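Local coordinates for protein tRNA uridine(34) acetyltransferase (PDB 6IA8) that converts the wobble uridine 34 of tRNAs to carboxymethyluridine, using acetyl-CoA and radical S-adenosylmethionine chemistry, at residues D398-S410 with L419-P431. Numbering follows the deposited sequence.
Sequences DYEASGGTEIFLS and LIAFLRLRDPYKP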
ATOM      1  N   ASP A 398       9.117 -16.859  -4.522  1.00 26.30           N
ATOM      2  CA  ASP A 398      10.256 -16.066  -4.083  1.00 29.75           C
ATOM      3  C   ASP A 398      10.693 -15.119  -5.198  1.00 29.84           C
ATOM      4  O   ASP A 398      10.604 -15.449  -6.395  1.00 29.01           O
ATOM      5  CB  ASP A 398      11.451 -16.953  -3.705  1.00 32.78           C
ATOM      6  CG  ASP A 398      11.196 -17.820  -2.449  1.00 38.10           C
ATOM      7  OD1 ASP A 398      10.079 -17.848  -1.908  1.00 33.70           O
ATOM      8  OD2 ASP A 398      12.154 -18.420  -1.967  1.00 35.11           O
ATOM      9  N   TYR A 399      11.267 -13.975  -4.802  1.00 27.61           N
ATOM     10  CA  TYR A 399      11.904 -13.108  -5.785  1.00 31.41           C
ATOM     11  C   TYR A 399      13.000 -12.286  -5.126  1.00 31.74           C
ATOM     12  O   TYR A 399      13.011 -12.088  -3.916  1.00 29.60           O
ATOM     13  CB  TYR A 399      10.897 -12.208  -6.496  1.00 31.81           C
ATOM     14  CG  TYR A 399      10.015 -11.364  -5.624  1.00 29.33           C
ATOM     15  CD1 TYR A 399       8.878 -11.913  -5.039  1.00 31.08           C
ATOM     16  CD2 TYR A 399      10.293 -10.001  -5.404  1.00 29.38           C
ATOM     17  CE1 TYR A 399       8.034 -11.144  -4.232  1.00 30.02           C
ATOM     18  CE2 TYR A 399       9.429  -9.199  -4.601  1.00 28.50           C
ATOM     19  CZ  TYR A 399       8.304  -9.814  -4.025  1.00 28.05           C
ATOM     20  OH  TYR A 399       7.408  -9.119  -3.266  1.00 27.92           O
ATOM     21  N   GLU A 400      13.959 -11.859  -5.932  1.00 26.88           N
ATOM     22  CA  GLU A 400      15.019 -10.988  -5.454  1.00 26.64           C
ATOM     23  C   GLU A 400      14.531  -9.552  -5.497  1.00 32.93           C
ATOM     24  O   GLU A 400      13.981  -9.131  -6.520  1.00 28.01           O
ATOM     25  CB  GLU A 400      16.236 -11.123  -6.355  1.00 30.03           C
ATOM     26  CG  GLU A 400      17.431 -10.319  -5.915  1.00 33.57           C
ATOM     27  CD  GLU A 400      18.246 -11.016  -4.824  1.00 64.61           C
ATOM     28  OE1 GLU A 400      19.049 -10.332  -4.159  1.00 96.44           O
ATOM     29  OE2 GLU A 400      18.075 -12.240  -4.628  1.00 73.41           O
ATOM     30  N   ALA A 401      14.807  -8.788  -4.434  1.00 28.62           N
ATOM     31  CA  ALA A 401      14.428  -7.380  -4.354  1.00 26.17           C
ATOM     32  C   ALA A 401      15.344  -6.628  -3.403  1.00 29.48           C
ATOM     33  O   ALA A 401      15.594  -7.085  -2.280  1.00 29.49           O
ATOM     34  CB  ALA A 401      12.983  -7.247  -3.880  1.00 24.82           C
ATOM     35  N   SER A 402      15.868  -5.500  -3.875  1.00 29.44           N
ATOM     36  CA  SER A 402      16.724  -4.634  -3.073  1.00 32.66           C
ATOM     37  C   SER A 402      17.815  -5.440  -2.364  1.00 31.84           C
ATOM     38  O   SER A 402      18.041  -5.310  -1.153  1.00 30.55           O
ATOM     39  CB  SER A 402      15.887  -3.842  -2.062  1.00 34.56           C
ATOM     40  OG  SER A 402      14.892  -3.031  -2.684  1.00 31.42           O
ATOM     41  N   GLY A 403      18.495  -6.287  -3.140  1.00 31.37           N
ATOM     42  CA  GLY A 403      19.635  -7.029  -2.634  1.00 36.15           C
ATOM     43  C   GLY A 403      19.297  -8.195  -1.729  1.00 35.79           C
ATOM     44  O   GLY A 403      20.203  -8.914  -1.291  1.00 33.23           O
ATOM     45  N   GLY A 404      18.035  -8.402  -1.415  1.00 29.16           N
ATOM     46  CA  GLY A 404      17.653  -9.493  -0.541  1.00 33.62           C
ATOM     47  C   GLY A 404      16.637 -10.417  -1.183  1.00 34.63           C
ATOM     48  O   GLY A 404      16.430 -10.358  -2.400  1.00 33.44           O
ATOM     49  N   THR A 405      16.009 -11.279  -0.380  1.00 31.01           N
ATOM     50  CA  THR A 405      15.048 -12.255  -0.873  1.00 33.30           C
ATOM     51  C   THR A 405      13.689 -11.980  -0.256  1.00 28.92           C
ATOM     52  O   THR A 405      13.571 -11.848   0.972  1.00 28.90           O
ATOM     53  CB  THR A 405      15.480 -13.682  -0.555  1.00 34.16           C
ATOM     54  OG1 THR A 405      16.720 -13.943  -1.211  1.00 36.44           O
ATOM     55  CG2 THR A 405      14.449 -14.686  -1.053  1.00 42.68           C
ATOM     56  N   GLU A 406      12.675 -11.888  -1.119  1.00 27.19           N
ATOM     57  CA  GLU A 406      11.286 -11.764  -0.703  1.00 26.61           C
ATOM     58  C   GLU A 406      10.636 -13.119  -0.902  1.00 26.09           C
ATOM     59  O   GLU A 406      10.839 -13.738  -1.949  1.00 29.04           O
ATOM     60  CB  GLU A 406      10.545 -10.712  -1.512  1.00 27.28           C
ATOM     61  CG  GLU A 406      11.102  -9.317  -1.412  1.00 25.73           C
ATOM     62  CD  GLU A 406      10.764  -8.573  -0.108  1.00 31.09           C
ATOM     63  OE1 GLU A 406       9.996  -9.089   0.747  1.00 32.28           O
ATOM     64  OE2 GLU A 406      11.238  -7.423   0.042  1.00 31.77           O
ATOM     65  N   ILE A 407       9.922 -13.595   0.121  1.00 28.05           N
ATOM     66  CA  ILE A 407       9.138 -14.822   0.076  1.00 29.07           C
ATOM     67  C   ILE A 407       7.672 -14.423   0.204  1.00 27.58           C
ATOM     68  O   ILE A 407       7.259 -13.830   1.207  1.00 30.13           O
ATOM     69  CB  ILE A 407       9.545 -15.791   1.193  1.00 27.09           C
ATOM     70  CG1 ILE A 407      11.030 -16.185   1.045  1.00 30.06           C
ATOM     71  CG2 ILE A 407       8.624 -17.023   1.158  1.00 34.69           C
ATOM     72  CD1 ILE A 407      11.937 -15.573   2.018  1.00 42.46           C
ATOM     73  N   PHE A 408       6.893 -14.710  -0.815  1.00 25.61           N
ATOM     74  CA  PHE A 408       5.473 -14.371  -0.831  1.00 26.56           C
ATOM     75  C   PHE A 408       4.704 -15.662  -0.612  1.00 32.47           C
ATOM     76  O   PHE A 408       4.692 -16.538  -1.486  1.00 28.62           O
ATOM     77  CB  PHE A 408       5.077 -13.733  -2.150  1.00 25.41           C
ATOM     78  CG  PHE A 408       3.622 -13.301  -2.221  1.00 31.59           C
ATOM     79  CD1 PHE A 408       3.206 -12.145  -1.599  1.00 30.42           C
ATOM     80  CD2 PHE A 408       2.691 -14.035  -2.920  1.00 32.38           C
ATOM     81  CE1 PHE A 408       1.884 -11.701  -1.673  1.00 27.90           C
ATOM     82  CE2 PHE A 408       1.369 -13.615  -3.015  1.00 31.40           C
ATOM     83  CZ  PHE A 408       0.959 -12.445  -2.382  1.00 30.30           C
ATOM     84  N   LEU A 409       4.160 -15.819   0.590  1.00 28.27           N
ATOM     85  CA  LEU A 409       3.382 -16.989   0.979  1.00 25.78           C
ATOM     86  C   LEU A 409       1.905 -16.663   0.869  1.00 30.81           C
ATOM     87  O   LEU A 409       1.482 -15.589   1.285  1.00 27.13           O
ATOM     88  CB  LEU A 409       3.690 -17.390   2.424  1.00 27.55           C
ATOM     89  CG  LEU A 409       5.124 -17.794   2.764  1.00 32.43           C
ATOM     90  CD1 LEU A 409       5.215 -18.037   4.288  1.00 33.54           C
ATOM     91  CD2 LEU A 409       5.561 -19.064   1.991  1.00 37.68           C
ATOM     92  N   SER A 410       1.103 -17.600   0.371  1.00 27.41           N
ATOM     93  CA  SER A 410      -0.318 -17.313   0.232  1.00 26.56           C
ATOM     94  C   SER A 410      -1.136 -18.586   0.386  1.00 28.27           C
ATOM     95  O   SER A 410      -0.648 -19.694   0.166  1.00 33.58           O
ATOM     96  CB  SER A 410      -0.610 -16.634  -1.117  1.00 29.54           C
ATOM     97  OG  SER A 410      -0.232 -17.495  -2.172  1.00 31.43           O
ATOM     98  N   LEU A 419      -7.430 -15.761  -4.107  1.00 29.39           N
ATOM     99  CA  LEU A 419      -6.444 -15.515  -3.063  1.00 31.25           C
ATOM    100  C   LEU A 419      -7.181 -15.227  -1.767  1.00 32.06           C
ATOM    101  O   LEU A 419      -8.038 -14.335  -1.725  1.00 30.51           O
ATOM    102  CB  LEU A 419      -5.550 -14.334  -3.452  1.00 30.82           C
ATOM    103  CG  LEU A 419      -4.543 -13.846  -2.414  1.00 36.17           C
ATOM    104  CD1 LEU A 419      -3.475 -14.849  -2.162  1.00 31.39           C
ATOM    105  CD2 LEU A 419      -3.957 -12.495  -2.881  1.00 31.68           C
ATOM    106  N   ILE A 420      -6.827 -15.966  -0.714  1.00 28.06           N
ATOM    107  CA  ILE A 420      -7.508 -15.901   0.570  1.00 26.16           C
ATOM    108  C   ILE A 420      -6.708 -15.116   1.601  1.00 30.58           C
ATOM    109  O   ILE A 420      -7.291 -14.450   2.465  1.00 30.50           O
ATOM    110  CB  ILE A 420      -7.802 -17.333   1.075  1.00 31.32           C
ATOM    111  CG1 ILE A 420      -8.857 -17.981   0.156  1.00 37.78           C
ATOM    112  CG2 ILE A 420      -8.259 -17.299   2.491  1.00 38.18           C
ATOM    113  CD1 ILE A 420      -8.861 -19.502   0.220  1.00 49.54           C
ATOM    114  N   ALA A 421      -5.385 -15.250   1.576  1.00 29.64           N
ATOM    115  CA  ALA A 421      -4.514 -14.649   2.578  1.00 27.75           C
ATOM    116  C   ALA A 421      -3.091 -14.695   2.055  1.00 29.73           C
ATOM    117  O   ALA A 421      -2.744 -15.563   1.251  1.00 27.99           O
ATOM    118  CB  ALA A 421      -4.597 -15.391   3.907  1.00 27.70           C
ATOM    119  N   PHE A 422      -2.254 -13.785   2.548  1.00 25.23           N
ATOM    120  CA  PHE A 422      -0.869 -13.774   2.110  1.00 25.63           C
ATOM    121  C   PHE A 422       0.009 -13.188   3.205  1.00 27.40           C
ATOM    122  O   PHE A 422      -0.458 -12.461   4.094  1.00 28.55           O
ATOM    123  CB  PHE A 422      -0.715 -13.020   0.765  1.00 24.42           C
ATOM    124  CG  PHE A 422      -0.944 -11.558   0.845  1.00 27.55           C
ATOM    125  CD1 PHE A 422      -2.187 -11.038   0.565  1.00 32.58           C
ATOM    126  CD2 PHE A 422       0.096 -10.686   1.139  1.00 30.11           C
ATOM    127  CE1 PHE A 422      -2.434  -9.676   0.611  1.00 29.99           C
ATOM    128  CE2 PHE A 422      -0.142  -9.301   1.201  1.00 28.90           C
ATOM    129  CZ  PHE A 422      -1.396  -8.802   0.948  1.00 31.82           C
ATOM    130  N   LEU A 423       1.297 -13.519   3.120  1.00 29.25           N
ATOM    131  CA  LEU A 423       2.299 -13.041   4.059  1.00 26.13           C
ATOM    132  C   LEU A 423       3.556 -12.713   3.263  1.00 25.73           C
ATOM    133  O   LEU A 423       3.972 -13.498   2.395  1.00 27.34           O
ATOM    134  CB  LEU A 423       2.605 -14.090   5.129  1.00 26.79           C
ATOM    135  CG  LEU A 423       3.632 -13.766   6.193  1.00 30.39           C
ATOM    136  CD1 LEU A 423       3.319 -14.568   7.470  1.00 34.57           C
ATOM    137  CD2 LEU A 423       5.054 -14.027   5.748  1.00 31.05           C
ATOM    138  N   ARG A 424       4.157 -11.555   3.577  1.00 26.10           N
ATOM    139  CA  ARG A 424       5.385 -11.079   2.942  1.00 26.79           C
ATOM    140  C   ARG A 424       6.547 -11.250   3.921  1.00 27.84           C
ATOM    141  O   ARG A 424       6.588 -10.596   4.971  1.00 28.64           O
ATOM    142  CB  ARG A 424       5.235  -9.614   2.552  1.00 27.81           C
ATOM    143  CG  ARG A 424       4.161  -9.318   1.528  1.00 28.24           C
ATOM    144  CD  ARG A 424       4.238  -7.857   1.125  1.00 28.24           C
ATOM    145  NE  ARG A 424       3.111  -7.366   0.334  1.00 28.72           N
ATOM    146  CZ  ARG A 424       2.960  -7.574  -0.969  1.00 30.86           C
ATOM    147  NH1 ARG A 424       3.809  -8.347  -1.617  1.00 29.36           N
ATOM    148  NH2 ARG A 424       1.923  -7.061  -1.612  1.00 30.06           N
ATOM    149  N   LEU A 425       7.427 -12.201   3.626  1.00 28.26           N
ATOM    150  CA  LEU A 425       8.591 -12.509   4.447  1.00 26.19           C
ATOM    151  C   LEU A 425       9.856 -12.092   3.703  1.00 30.05           C
ATOM    152  O   LEU A 425       9.980 -12.323   2.498  1.00 31.24           O
ATOM    153  CB  LEU A 425       8.644 -14.003   4.729  1.00 29.37           C
ATOM    154  CG  LEU A 425       9.694 -14.527   5.708  1.00 34.98           C
ATOM    155  CD1 LEU A 425       9.384 -14.073   7.128  1.00 36.96           C
ATOM    156  CD2 LEU A 425       9.713 -16.075   5.652  1.00 40.19           C
ATOM    157  N   ARG A 426      10.797 -11.471   4.400  1.00 30.25           N
ATOM    158  CA  ARG A 426      11.994 -10.960   3.742  1.00 28.97           C
ATOM    159  C   ARG A 426      13.263 -11.362   4.488  1.00 29.78           C
ATOM    160  O   ARG A 426      13.337 -11.251   5.720  1.00 28.71           O
ATOM    161  CB  ARG A 426      11.924  -9.425   3.612  1.00 29.02           C
ATOM    162  CG  ARG A 426      13.236  -8.819   3.037  1.00 35.97           C
ATOM    163  CD  ARG A 426      13.120  -7.274   2.812  1.00 34.96           C
ATOM    164  NE  ARG A 426      14.397  -6.717   2.371  1.00 29.95           N
ATOM    165  CZ  ARG A 426      14.837  -6.753   1.121  1.00 25.73           C
ATOM    166  NH1 ARG A 426      14.055  -7.248   0.185  1.00 29.54           N
ATOM    167  NH2 ARG A 426      16.026  -6.256   0.805  1.00 28.66           N
ATOM    168  N   ASP A 427      14.264 -11.816   3.719  1.00 28.79           N
ATOM    169  CA  ASP A 427      15.625 -11.989   4.203  1.00 31.59           C
ATOM    170  C   ASP A 427      16.337 -10.693   3.879  1.00 35.04           C
ATOM    171  O   ASP A 427      16.598 -10.432   2.703  1.00 31.62           O
ATOM    172  CB  ASP A 427      16.307 -13.154   3.503  1.00 31.18           C
ATOM    173  CG  ASP A 427      17.652 -13.473   4.080  1.00 37.88           C
ATOM    174  OD1 ASP A 427      18.085 -12.819   5.067  1.00 34.68           O
ATOM    175  OD2 ASP A 427      18.272 -14.394   3.527  1.00 37.86           O
ATOM    176  N   PRO A 428      16.636  -9.849   4.848  1.00 31.61           N
ATOM    177  CA  PRO A 428      17.078  -8.493   4.524  1.00 32.39           C
ATOM    178  C   PRO A 428      18.500  -8.428   3.972  1.00 36.21           C
ATOM    179  O   PRO A 428      19.311  -9.354   4.064  1.00 32.44           O
ATOM    180  CB  PRO A 428      16.961  -7.756   5.859  1.00 37.62           C
ATOM    181  CG  PRO A 428      17.073  -8.831   6.906  1.00 47.62           C
ATOM    182  CD  PRO A 428      16.487 -10.077   6.301  1.00 32.31           C
ATOM    183  N   TYR A 429      18.796  -7.284   3.377  1.00 32.38           N
ATOM    184  CA  TYR A 429      20.062  -7.088   2.681  1.00 30.89           C
ATOM    185  C   TYR A 429      21.022  -6.261   3.526  1.00 38.31           C
ATOM    186  O   TYR A 429      22.019  -6.779   4.024  1.00 35.08           O
ATOM    187  CB  TYR A 429      19.790  -6.415   1.328  1.00 33.87           C
ATOM    188  CG  TYR A 429      21.014  -5.908   0.595  1.00 37.20           C
ATOM    189  CD1 TYR A 429      22.100  -6.742   0.360  1.00 36.56           C
ATOM    190  CD2 TYR A 429      21.090  -4.593   0.146  1.00 39.25           C
ATOM    191  CE1 TYR A 429      23.215  -6.288  -0.327  1.00 43.24           C
ATOM    192  CE2 TYR A 429      22.213  -4.129  -0.532  1.00 36.59           C
ATOM    193  CZ  TYR A 429      23.251  -4.988  -0.773  1.00 48.54           C
ATOM    194  OH  TYR A 429      24.360  -4.541  -1.437  1.00 49.77           O
ATOM    195  N   LYS A 430      20.737  -4.977   3.702  1.00 30.42           N
ATOM    196  CA  LYS A 430      21.607  -4.062   4.444  1.00 33.72           C
ATOM    197  C   LYS A 430      20.745  -3.257   5.410  1.00 42.91           C
ATOM    198  O   LYS A 430      20.545  -2.054   5.242  1.00 34.46           O
ATOM    199  CB  LYS A 430      22.388  -3.151   3.495  1.00 42.65           C
ATOM    200  CG  LYS A 430      23.604  -3.835   2.865  1.00 49.60           C
ATOM    201  CD  LYS A 430      24.452  -2.843   2.065  1.00 55.88           C
ATOM    202  CE  LYS A 430      25.711  -3.525   1.495  1.00 62.51           C
ATOM    203  NZ  LYS A 430      26.723  -2.520   1.029  1.00 75.85           N
ATOM    204  N   PRO A 431      20.207  -3.895   6.431  1.00 36.08           N
ATOM    205  CA  PRO A 431      19.406  -3.151   7.412  1.00 35.33           C
ATOM    206  C   PRO A 431      20.268  -2.245   8.269  1.00 41.35           C
ATOM    207  O   PRO A 431      21.478  -2.434   8.396  1.00 37.15           O
ATOM    208  CB  PRO A 431      18.765  -4.249   8.254  1.00 36.97           C
ATOM    209  CG  PRO A 431      19.765  -5.395   8.174  1.00 38.80           C
ATOM    210  CD  PRO A 431      20.325  -5.326   6.753  1.00 43.66           C
TER
HETATM  211  O   HOH W   1       6.116  -9.989  -1.108  1.00 27.48           O
HETATM  212  O   HOH W   2       7.945 -10.751   0.744  1.00 30.53           O
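Glu406 and Arg426 face each other across an antiparallel beta hairpin, strands 404-413 and 418-427, in the acetyltransferase domain. Three hydrogen-bonded pairs fix the register: Thr405 with Asp427, Ile407 with Leu425 and Leu409 with Leu423. The bond from Ile407 N to Leu425 O is short, 2.7 Å. Arg426 runs extended from CG to NE, with CG trans to its own N (chi1 175°), which carries the guanidinium to the type I' turn from Ala401 to Gly404. There NH1 and NH2 grip one atom end-on, Ala401 O lying 2.9 Å from Arg426 NH1 and in the guanidinium plane. Arg426 NH2 also donates to Ser402 O at 3.0 Å, approaching from above that carbonyl plane. Glu406 OE2, unlike the two carbonyl oxygens, lies tilted out of the guanidinium plane: Arg426 NH1 meets it at 2.8 Å from above the carboxylate, the two planes 41° apart. A methionine in place of Arg426 would probably cost Ala401 O two of its three donors, Gly404 N remaining, and leave Ser402 O, Glu406 OE2 and Asp246 without this mate, although Lys245 also pairs with Glu406. The hairpin belongs to the mixed sheet of the GNAT fold, and strand 418-427 is flanked on its other side by antiparallel strand 440-448, where Gln445, a probable acetyl-CoA-binding residue, accepts from Arg424 NE. Arg424 NH1 bonds to the Trp329 carbonyl and, through a water, to Tyr399 OH. Phe408 CE1 lies over one face of the Arg424 guanidinium and 3.5 Å from Phe422 CD2; the phenyl planes, 27° apart, barely overlap. Beyond the strand, Gly403 CA sits over a face of the Tyr429 ring, 3.9 Å from its centroid.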